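Local coordinates for PDZ domain protein (Parabacteroides distasonis, PDB 4L8N), which is of unknown function but joins PDZ domains at its two ends to a DUF4136 domain and binds magnesium, at residues 119-124 with 413-418; 401-406 with 419-424. One frame throughout, in Å; residues are numbered along the deposited sequence.

Interaction 1 (119-124 with 413-418); sequences LETTNE and YLYYFA
Tyr-415, in the type I beta turn 415-418, reaches Thr-121 and Thr-122, and Phe-417 of the same turn reaches Thr-121; the two threonines lead into strand 123-135. Tyr-415 bridges most of the gap. Its chi1 of -67° leaves CG beside the backbone N, and from CB the ring heads for the two threonines. CD1 passes Thr-121 OG1, which stands obliquely to the ring, and CE1 approaches that oxygen to 3.7 Å. CE1 also lies 3.4 Å from Thr-122 OG1, which sits at the ring edge near its plane. At the tip, OH lies 2.9 Å from Thr-122 OG1, a probable hydrogen bond, though that hydroxyl also has Thr-121 OG1 within reach at 3.3 Å. The same OH is hydrogen-bonded to the carbonyl of Ala-111, so tyrosine supplies both a long reach and a polar end. Threonine suits the other side because it offers a hydroxyl and a methyl from one branch point. Thr-121 OG1 bonds to Ser-118 OG, while its CG2 meets the edge of the Phe-417 ring at CE1, 4.0 Å away. Asn-123 turns back, its ND2 donating to Leu-119 O at 2.7 Å, nearly in line with the C=O bond (173°).

Interaction 2 (401-406 with 419-424); sequences ASQSSD and PYINPS
The chain leaving helix 395-402 is met by the loop that later enters strand 429-435, with Ser-402 and Gln-403 on one side and Ile-421 on the other. The isoleucine lays its two branches against different neighbours. CD1 approaches Ser-402 CB at 4.0 Å, whereas CG2 lies 3.7 Å from Gln-403 NE2, the two side chains crossing at about a right angle. Serine is small enough to let the loop come close, its CA being 6.1 Å from the CA of Ile-421. Ser-402 OG turns back to the helix, where it is hydrogen-bonded to Ala-399 O, and it also receives Gln-403 NE2 at 3.1 Å. That bond is nearly straight (166°), and the oxygen lies in the plane of the glutamine amide. A bend at chi2 (-56°) folds the Gln-403 chain back, bringing the amide to its serine neighbour. The rest of the amide is engaged: NE2 bonds to Ser-412 OG, and OE1 to Tyr-416 OH and His-348 NE2. With partners at both ends, the amide has its rotation fixed. Ser-402 OG comes to 3.6 Å from Ile-421 O, yet no hydrogen bond joins the two segments, so the contact is one of van der Waals touch: the polar groups of Ser-402 and Gln-403 are bonded to each other and to groups beyond Ile-421, and so lie against its side chain and carbonyl without leaving buried polarity uncompensated.

Overall arrangement
Along the chain the segments alternate: 119-124, 401-406, 413-418, then 419-424, which follows 413-418 without a break. The centres of interactions 1 and 2 lie about 13 Å apart, and the two contacts touch. Asn-422 ND2 probably hydrogen-bonds to Tyr-416 O at 3.2 Å, and Glu-120 CB packs against Tyr-420 OH, which is hydrogen-bonded to Ser-118 OG. One long connection between helix 395-402 and strand 429-435 thus serves both: interaction 2 folds it against its own helix, while interaction 1 ties it to the entry of strand 123-135, 289 residues away in sequence. Both strands share the mixed sheet; the connection is probably part of an insertion in the C-terminal PDZ domain, between helix 354-367 and strand 429-435.

Interaction 1 (119-124 with 413-418)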
ATOM      1  N   LEU A 119     -21.788 -15.320  23.690  1.00 54.89           N
ATOM      2  CA  LEU A 119     -20.991 -14.735  22.596  1.00 54.08           C
ATOM      3  C   LEU A 119     -19.564 -14.455  23.045  1.00 56.75           C
ATOM      4  O   LEU A 119     -18.648 -14.465  22.232  1.00 56.10           O
ATOM      5  CB  LEU A 119     -21.606 -13.447  22.041  1.00 54.39           C
ATOM      6  CG  LEU A 119     -22.742 -13.587  21.043  1.00 59.63           C
ATOM      7  CD1 LEU A 119     -23.108 -12.230  20.468  1.00 61.05           C
ATOM      8  CD2 LEU A 119     -22.379 -14.512  19.894  1.00 61.03           C
ATOM      9  N   GLU A 120     -19.402 -14.217  24.347  1.00 52.58           N
ATOM     10  CA  GLU A 120     -18.165 -13.982  25.075  1.00 51.29           C
ATOM     11  C   GLU A 120     -17.188 -15.111  24.877  1.00 57.48           C
ATOM     12  O   GLU A 120     -15.981 -14.885  24.935  1.00 58.65           O
ATOM     13  CB  GLU A 120     -18.470 -13.864  26.580  1.00 52.34           C
ATOM     14  CG  GLU A 120     -19.138 -12.564  26.970  1.00 57.71           C
ATOM     15  CD  GLU A 120     -20.650 -12.545  27.024  1.00 64.58           C
ATOM     16  OE1 GLU A 120     -21.305 -13.350  26.322  1.00 59.75           O
ATOM     17  OE2 GLU A 120     -21.181 -11.690  27.764  1.00 60.93           O
ATOM     18  N   THR A 121     -17.707 -16.339  24.689  1.00 53.55           N
ATOM     19  CA  THR A 121     -16.872 -17.524  24.544  1.00 51.44           C
ATOM     20  C   THR A 121     -16.955 -18.138  23.150  1.00 54.62           C
ATOM     21  O   THR A 121     -15.986 -18.781  22.736  1.00 54.10           O
ATOM     22  CB  THR A 121     -17.254 -18.583  25.607  1.00 50.20           C
ATOM     23  OG1 THR A 121     -18.592 -19.047  25.400  1.00 47.98           O
ATOM     24  CG2 THR A 121     -17.090 -18.081  27.025  1.00 43.84           C
ATOM     25  N   THR A 122     -18.092 -17.956  22.427  1.00 51.14           N
ATOM     26  CA  THR A 122     -18.322 -18.628  21.137  1.00 50.76           C
ATOM     27  C   THR A 122     -18.710 -17.689  20.023  1.00 55.26           C
ATOM     28  O   THR A 122     -19.890 -17.363  19.859  1.00 56.65           O
ATOM     29  CB  THR A 122     -19.408 -19.694  21.323  1.00 53.87           C
ATOM     30  OG1 THR A 122     -19.099 -20.462  22.496  1.00 50.97           O
ATOM     31  CG2 THR A 122     -19.598 -20.592  20.083  1.00 45.34           C
ATOM     32  N   ASN A 123     -17.726 -17.316  19.202  1.00 51.78           N
ATOM     33  CA  ASN A 123     -17.961 -16.425  18.064  1.00 52.44           C
ATOM     34  C   ASN A 123     -16.903 -16.576  16.990  1.00 57.13           C
ATOM     35  O   ASN A 123     -15.855 -17.185  17.216  1.00 56.18           O
ATOM     36  CB  ASN A 123     -18.049 -14.938  18.507  1.00 51.14           C
ATOM     37  CG  ASN A 123     -16.777 -14.344  19.063  1.00 66.59           C
ATOM     38  OD1 ASN A 123     -15.849 -13.967  18.331  1.00 55.12           O
ATOM     39  ND2 ASN A 123     -16.746 -14.167  20.370  1.00 60.35           N
ATOM     40  N   GLU A 124     -17.173 -15.964  15.830  1.00 55.84           N
ATOM     41  CA  GLU A 124     -16.275 -15.918  14.688  1.00 55.89           C
ATOM     42  C   GLU A 124     -16.124 -14.493  14.228  1.00 60.27           C
ATOM     43  O   GLU A 124     -17.108 -13.787  14.044  1.00 58.57           O
ATOM     44  CB  GLU A 124     -16.768 -16.788  13.530  1.00 58.29           C
ATOM     45  CG  GLU A 124     -16.781 -18.275  13.804  1.00 71.26           C
ATOM     46  CD  GLU A 124     -17.738 -18.981  12.872  1.00101.31           C
ATOM     47  OE1 GLU A 124     -18.900 -18.523  12.757  1.00106.99           O
ATOM     48  OE2 GLU A 124     -17.316 -19.969  12.229  1.00 98.12           O
ATOM     49  N   TYR A 413     -27.072 -26.195  29.301  1.00 53.34           N
ATOM     50  CA  TYR A 413     -26.067 -26.934  30.082  1.00 52.55           C
ATOM     51  C   TYR A 413     -24.681 -26.800  29.409  1.00 57.29           C
ATOM     52  O   TYR A 413     -23.653 -26.841  30.084  1.00 57.43           O
ATOM     53  CB  TYR A 413     -26.479 -28.425  30.245  1.00 54.24           C
ATOM     54  CG  TYR A 413     -26.140 -29.332  29.071  1.00 55.64           C
ATOM     55  CD1 TYR A 413     -24.902 -29.969  28.988  1.00 56.48           C
ATOM     56  CD2 TYR A 413     -27.064 -29.567  28.054  1.00 57.12           C
ATOM     57  CE1 TYR A 413     -24.576 -30.783  27.901  1.00 56.71           C
ATOM     58  CE2 TYR A 413     -26.750 -30.379  26.962  1.00 58.08           C
ATOM     59  CZ  TYR A 413     -25.507 -30.992  26.895  1.00 61.61           C
ATOM     60  OH  TYR A 413     -25.201 -31.815  25.842  1.00 58.71           O
ATOM     61  N   LEU A 414     -24.673 -26.630  28.077  1.00 52.95           N
ATOM     62  CA  LEU A 414     -23.471 -26.426  27.283  1.00 51.74           C
ATOM     63  C   LEU A 414     -22.700 -25.214  27.766  1.00 53.72           C
ATOM     64  O   LEU A 414     -21.477 -25.169  27.580  1.00 52.45           O
ATOM     65  CB  LEU A 414     -23.832 -26.257  25.797  1.00 52.04           C
ATOM     66  CG  LEU A 414     -24.363 -27.524  25.099  1.00 57.08           C
ATOM     67  CD1 LEU A 414     -25.128 -27.161  23.858  1.00 58.29           C
ATOM     68  CD2 LEU A 414     -23.253 -28.530  24.811  1.00 53.62           C
ATOM     69  N   TYR A 415     -23.403 -24.243  28.421  1.00 48.74           N
ATOM     70  CA  TYR A 415     -22.773 -23.023  28.925  1.00 47.08           C
ATOM     71  C   TYR A 415     -22.948 -22.870  30.447  1.00 50.81           C
ATOM     72  O   TYR A 415     -22.876 -21.763  30.963  1.00 49.11           O
ATOM     73  CB  TYR A 415     -23.307 -21.796  28.156  1.00 47.93           C
ATOM     74  CG  TYR A 415     -22.879 -21.778  26.701  1.00 49.31           C
ATOM     75  CD1 TYR A 415     -21.539 -21.629  26.349  1.00 50.78           C
ATOM     76  CD2 TYR A 415     -23.800 -22.011  25.677  1.00 49.68           C
ATOM     77  CE1 TYR A 415     -21.135 -21.638  25.012  1.00 49.47           C
ATOM     78  CE2 TYR A 415     -23.405 -22.037  24.337  1.00 49.22           C
ATOM     79  CZ  TYR A 415     -22.074 -21.823  24.010  1.00 55.16           C
ATOM     80  OH  TYR A 415     -21.659 -21.797  22.703  1.00 56.79           O
ATOM     81  N   TYR A 416     -23.062 -23.993  31.175  1.00 51.29           N
ATOM     82  CA  TYR A 416     -23.253 -23.988  32.628  1.00 52.72           C
ATOM     83  C   TYR A 416     -22.038 -23.520  33.433  1.00 58.42           C
ATOM     84  O   TYR A 416     -22.171 -23.315  34.645  1.00 60.81           O
ATOM     85  CB  TYR A 416     -23.714 -25.352  33.122  1.00 54.95           C
ATOM     86  CG  TYR A 416     -25.176 -25.323  33.465  1.00 59.23           C
ATOM     87  CD1 TYR A 416     -26.089 -24.639  32.658  1.00 61.91           C
ATOM     88  CD2 TYR A 416     -25.645 -25.889  34.645  1.00 61.75           C
ATOM     89  CE1 TYR A 416     -27.435 -24.548  33.000  1.00 65.44           C
ATOM     90  CE2 TYR A 416     -26.986 -25.770  35.022  1.00 64.42           C
ATOM     91  CZ  TYR A 416     -27.885 -25.133  34.175  1.00 76.24           C
ATOM     92  OH  TYR A 416     -29.215 -25.067  34.501  1.00 84.00           O
ATOM     93  N   PHE A 417     -20.896 -23.304  32.777  1.00 52.49           N
ATOM     94  CA  PHE A 417     -19.685 -22.823  33.418  1.00 52.52           C
ATOM     95  C   PHE A 417     -19.728 -21.264  33.536  1.00 58.59           C
ATOM     96  O   PHE A 417     -18.885 -20.669  34.223  1.00 59.97           O
ATOM     97  CB  PHE A 417     -18.438 -23.306  32.619  1.00 53.77           C
ATOM     98  CG  PHE A 417     -18.412 -22.829  31.179  1.00 54.66           C
ATOM     99  CD1 PHE A 417     -17.965 -21.549  30.858  1.00 56.69           C
ATOM    100  CD2 PHE A 417     -18.891 -23.637  30.153  1.00 55.92           C
ATOM    101  CE1 PHE A 417     -18.028 -21.078  29.544  1.00 57.41           C
ATOM    102  CE2 PHE A 417     -18.928 -23.173  28.834  1.00 57.95           C
ATOM    103  CZ  PHE A 417     -18.499 -21.902  28.538  1.00 55.91           C
ATOM    104  N   ALA A 418     -20.687 -20.614  32.843  1.00 53.13           N
ATOM    105  CA  ALA A 418     -20.833 -19.155  32.799  1.00 51.41           C
ATOM    106  C   ALA A 418     -21.838 -18.670  33.851  1.00 55.27           C
ATOM    107  O   ALA A 418     -22.918 -19.255  33.951  1.00 55.02           O
ATOM    108  CB  ALA A 418     -21.263 -18.725  31.403  1.00 51.42           C
TER

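Interaction 2 (401-406 with 419-424)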
ATOM      1  N   ALA A 401     -33.670 -15.225  33.182  1.00 61.49           N
ATOM      2  CA  ALA A 401     -34.344 -15.304  31.887  1.00 62.01           C
ATOM      3  C   ALA A 401     -33.910 -16.555  31.107  1.00 68.15           C
ATOM      4  O   ALA A 401     -34.767 -17.253  30.585  1.00 70.22           O
ATOM      5  CB  ALA A 401     -34.062 -14.059  31.073  1.00 62.78           C
ATOM      6  N   SER A 402     -32.603 -16.883  31.104  1.00 62.57           N
ATOM      7  CA  SER A 402     -32.048 -18.043  30.405  1.00 61.26           C
ATOM      8  C   SER A 402     -32.626 -19.376  30.873  1.00 65.01           C
ATOM      9  O   SER A 402     -32.573 -20.344  30.108  1.00 64.61           O
ATOM     10  CB  SER A 402     -30.530 -18.089  30.574  1.00 62.42           C
ATOM     11  OG  SER A 402     -30.130 -18.680  31.802  1.00 69.35           O
ATOM     12  N   GLN A 403     -33.118 -19.436  32.128  1.00 60.23           N
ATOM     13  CA  GLN A 403     -33.591 -20.671  32.741  1.00 60.47           C
ATOM     14  C   GLN A 403     -35.118 -20.763  32.806  1.00 70.73           C
ATOM     15  O   GLN A 403     -35.652 -21.688  33.425  1.00 70.23           O
ATOM     16  CB  GLN A 403     -32.961 -20.845  34.141  1.00 60.12           C
ATOM     17  CG  GLN A 403     -31.423 -20.987  34.119  1.00 64.50           C
ATOM     18  CD  GLN A 403     -30.928 -22.122  33.236  1.00 70.98           C
ATOM     19  OE1 GLN A 403     -31.103 -23.291  33.543  1.00 67.41           O
ATOM     20  NE2 GLN A 403     -30.330 -21.804  32.107  1.00 61.99           N
ATOM     21  N   SER A 404     -35.820 -19.843  32.113  1.00 72.30           N
ATOM     22  CA  SER A 404     -37.282 -19.836  32.045  1.00 75.00           C
ATOM     23  C   SER A 404     -37.738 -20.940  31.115  1.00 81.09           C
ATOM     24  O   SER A 404     -37.325 -20.974  29.952  1.00 81.10           O
ATOM     25  CB  SER A 404     -37.802 -18.485  31.561  1.00 80.49           C
ATOM     26  OG  SER A 404     -37.143 -17.405  32.200  1.00 91.85           O
ATOM     27  N   SER A 405     -38.585 -21.840  31.630  1.00 80.02           N
ATOM     28  CA  SER A 405     -39.138 -23.002  30.926  1.00 81.55           C
ATOM     29  C   SER A 405     -39.771 -22.639  29.579  1.00 88.30           C
ATOM     30  O   SER A 405     -39.747 -23.475  28.668  1.00 88.95           O
ATOM     31  CB  SER A 405     -40.147 -23.728  31.807  1.00 85.83           C
ATOM     32  OG  SER A 405     -39.447 -24.484  32.781  1.00 94.71           O
ATOM     33  N   ASP A 406     -40.259 -21.380  29.433  1.00 85.74           N
ATOM     34  CA  ASP A 406     -40.838 -20.842  28.199  1.00 87.25           C
ATOM     35  C   ASP A 406     -39.793 -20.820  27.060  1.00 89.28           C
ATOM     36  O   ASP A 406     -40.163 -20.953  25.886  1.00 90.37           O
ATOM     37  CB  ASP A 406     -41.413 -19.421  28.440  1.00 90.56           C
ATOM     38  CG  ASP A 406     -41.943 -18.678  27.208  1.00105.19           C
ATOM     39  OD1 ASP A 406     -42.574 -19.331  26.337  1.00107.19           O
ATOM     40  OD2 ASP A 406     -41.761 -17.442  27.135  1.00111.79           O
ATOM     41  N   PRO A 419     -21.534 -17.591  34.627  1.00 52.44           N
ATOM     42  CA  PRO A 419     -22.464 -17.151  35.686  1.00 52.79           C
ATOM     43  C   PRO A 419     -23.715 -16.416  35.152  1.00 56.84           C
ATOM     44  O   PRO A 419     -24.697 -16.265  35.895  1.00 56.14           O
ATOM     45  CB  PRO A 419     -21.586 -16.241  36.540  1.00 54.50           C
ATOM     46  CG  PRO A 419     -20.637 -15.652  35.579  1.00 57.88           C
ATOM     47  CD  PRO A 419     -20.294 -16.790  34.663  1.00 53.31           C
ATOM     48  N   TYR A 420     -23.678 -15.956  33.868  1.00 51.73           N
ATOM     49  CA  TYR A 420     -24.835 -15.357  33.195  1.00 51.10           C
ATOM     50  C   TYR A 420     -25.836 -16.472  32.702  1.00 57.81           C
ATOM     51  O   TYR A 420     -26.861 -16.154  32.119  1.00 60.34           O
ATOM     52  CB  TYR A 420     -24.417 -14.419  32.054  1.00 50.40           C
ATOM     53  CG  TYR A 420     -23.285 -14.914  31.180  1.00 49.68           C
ATOM     54  CD1 TYR A 420     -23.527 -15.777  30.116  1.00 51.47           C
ATOM     55  CD2 TYR A 420     -21.987 -14.458  31.368  1.00 49.01           C
ATOM     56  CE1 TYR A 420     -22.503 -16.186  29.270  1.00 51.37           C
ATOM     57  CE2 TYR A 420     -20.950 -14.874  30.541  1.00 48.53           C
ATOM     58  CZ  TYR A 420     -21.211 -15.737  29.487  1.00 57.91           C
ATOM     59  OH  TYR A 420     -20.180 -16.173  28.674  1.00 57.63           O
ATOM     60  N   ILE A 421     -25.531 -17.762  32.945  1.00 52.70           N
ATOM     61  CA  ILE A 421     -26.404 -18.894  32.616  1.00 52.03           C
ATOM     62  C   ILE A 421     -26.667 -19.684  33.915  1.00 57.41           C
ATOM     63  O   ILE A 421     -27.821 -19.906  34.259  1.00 56.90           O
ATOM     64  CB  ILE A 421     -25.871 -19.826  31.459  1.00 52.22           C
ATOM     65  CG1 ILE A 421     -25.576 -19.067  30.153  1.00 51.87           C
ATOM     66  CG2 ILE A 421     -26.796 -21.013  31.216  1.00 49.87           C
ATOM     67  CD1 ILE A 421     -26.764 -18.405  29.417  1.00 57.15           C
ATOM     68  N   ASN A 422     -25.589 -20.100  34.614  1.00 55.45           N
ATOM     69  CA  ASN A 422     -25.652 -20.875  35.845  1.00 57.00           C
ATOM     70  C   ASN A 422     -24.993 -20.113  37.006  1.00 66.92           C
ATOM     71  O   ASN A 422     -23.770 -20.224  37.216  1.00 66.26           O
ATOM     72  CB  ASN A 422     -25.018 -22.251  35.662  1.00 54.50           C
ATOM     73  CG  ASN A 422     -25.087 -23.136  36.885  1.00 71.90           C
ATOM     74  OD1 ASN A 422     -26.024 -23.060  37.687  1.00 69.66           O
ATOM     75  ND2 ASN A 422     -24.086 -23.992  37.061  1.00 60.94           N
ATOM     76  N   PRO A 423     -25.807 -19.359  37.792  1.00 68.36           N
ATOM     77  CA  PRO A 423     -25.236 -18.591  38.919  1.00 70.27           C
ATOM     78  C   PRO A 423     -24.680 -19.502  40.024  1.00 79.99           C
ATOM     79  O   PRO A 423     -23.564 -19.243  40.474  1.00 82.04           O
ATOM     80  CB  PRO A 423     -26.394 -17.718  39.392  1.00 72.22           C
ATOM     81  CG  PRO A 423     -27.611 -18.401  38.913  1.00 76.29           C
ATOM     82  CD  PRO A 423     -27.267 -19.158  37.678  1.00 70.72           C
ATOM     83  N   SER A 424     -25.369 -20.626  40.363  1.00 77.81           N
ATOM     84  CA  SER A 424     -24.905 -21.606  41.362  1.00 78.20           C
ATOM     85  C   SER A 424     -23.444 -22.038  41.087  1.00 86.69           C
ATOM     86  O   SER A 424     -23.028 -22.108  39.924  1.00 86.83           O
ATOM     87  CB  SER A 424     -25.834 -22.820  41.409  1.00 78.26           C
ATOM     88  OG  SER A 424     -25.600 -23.749  40.364  1.00 78.80           O
TER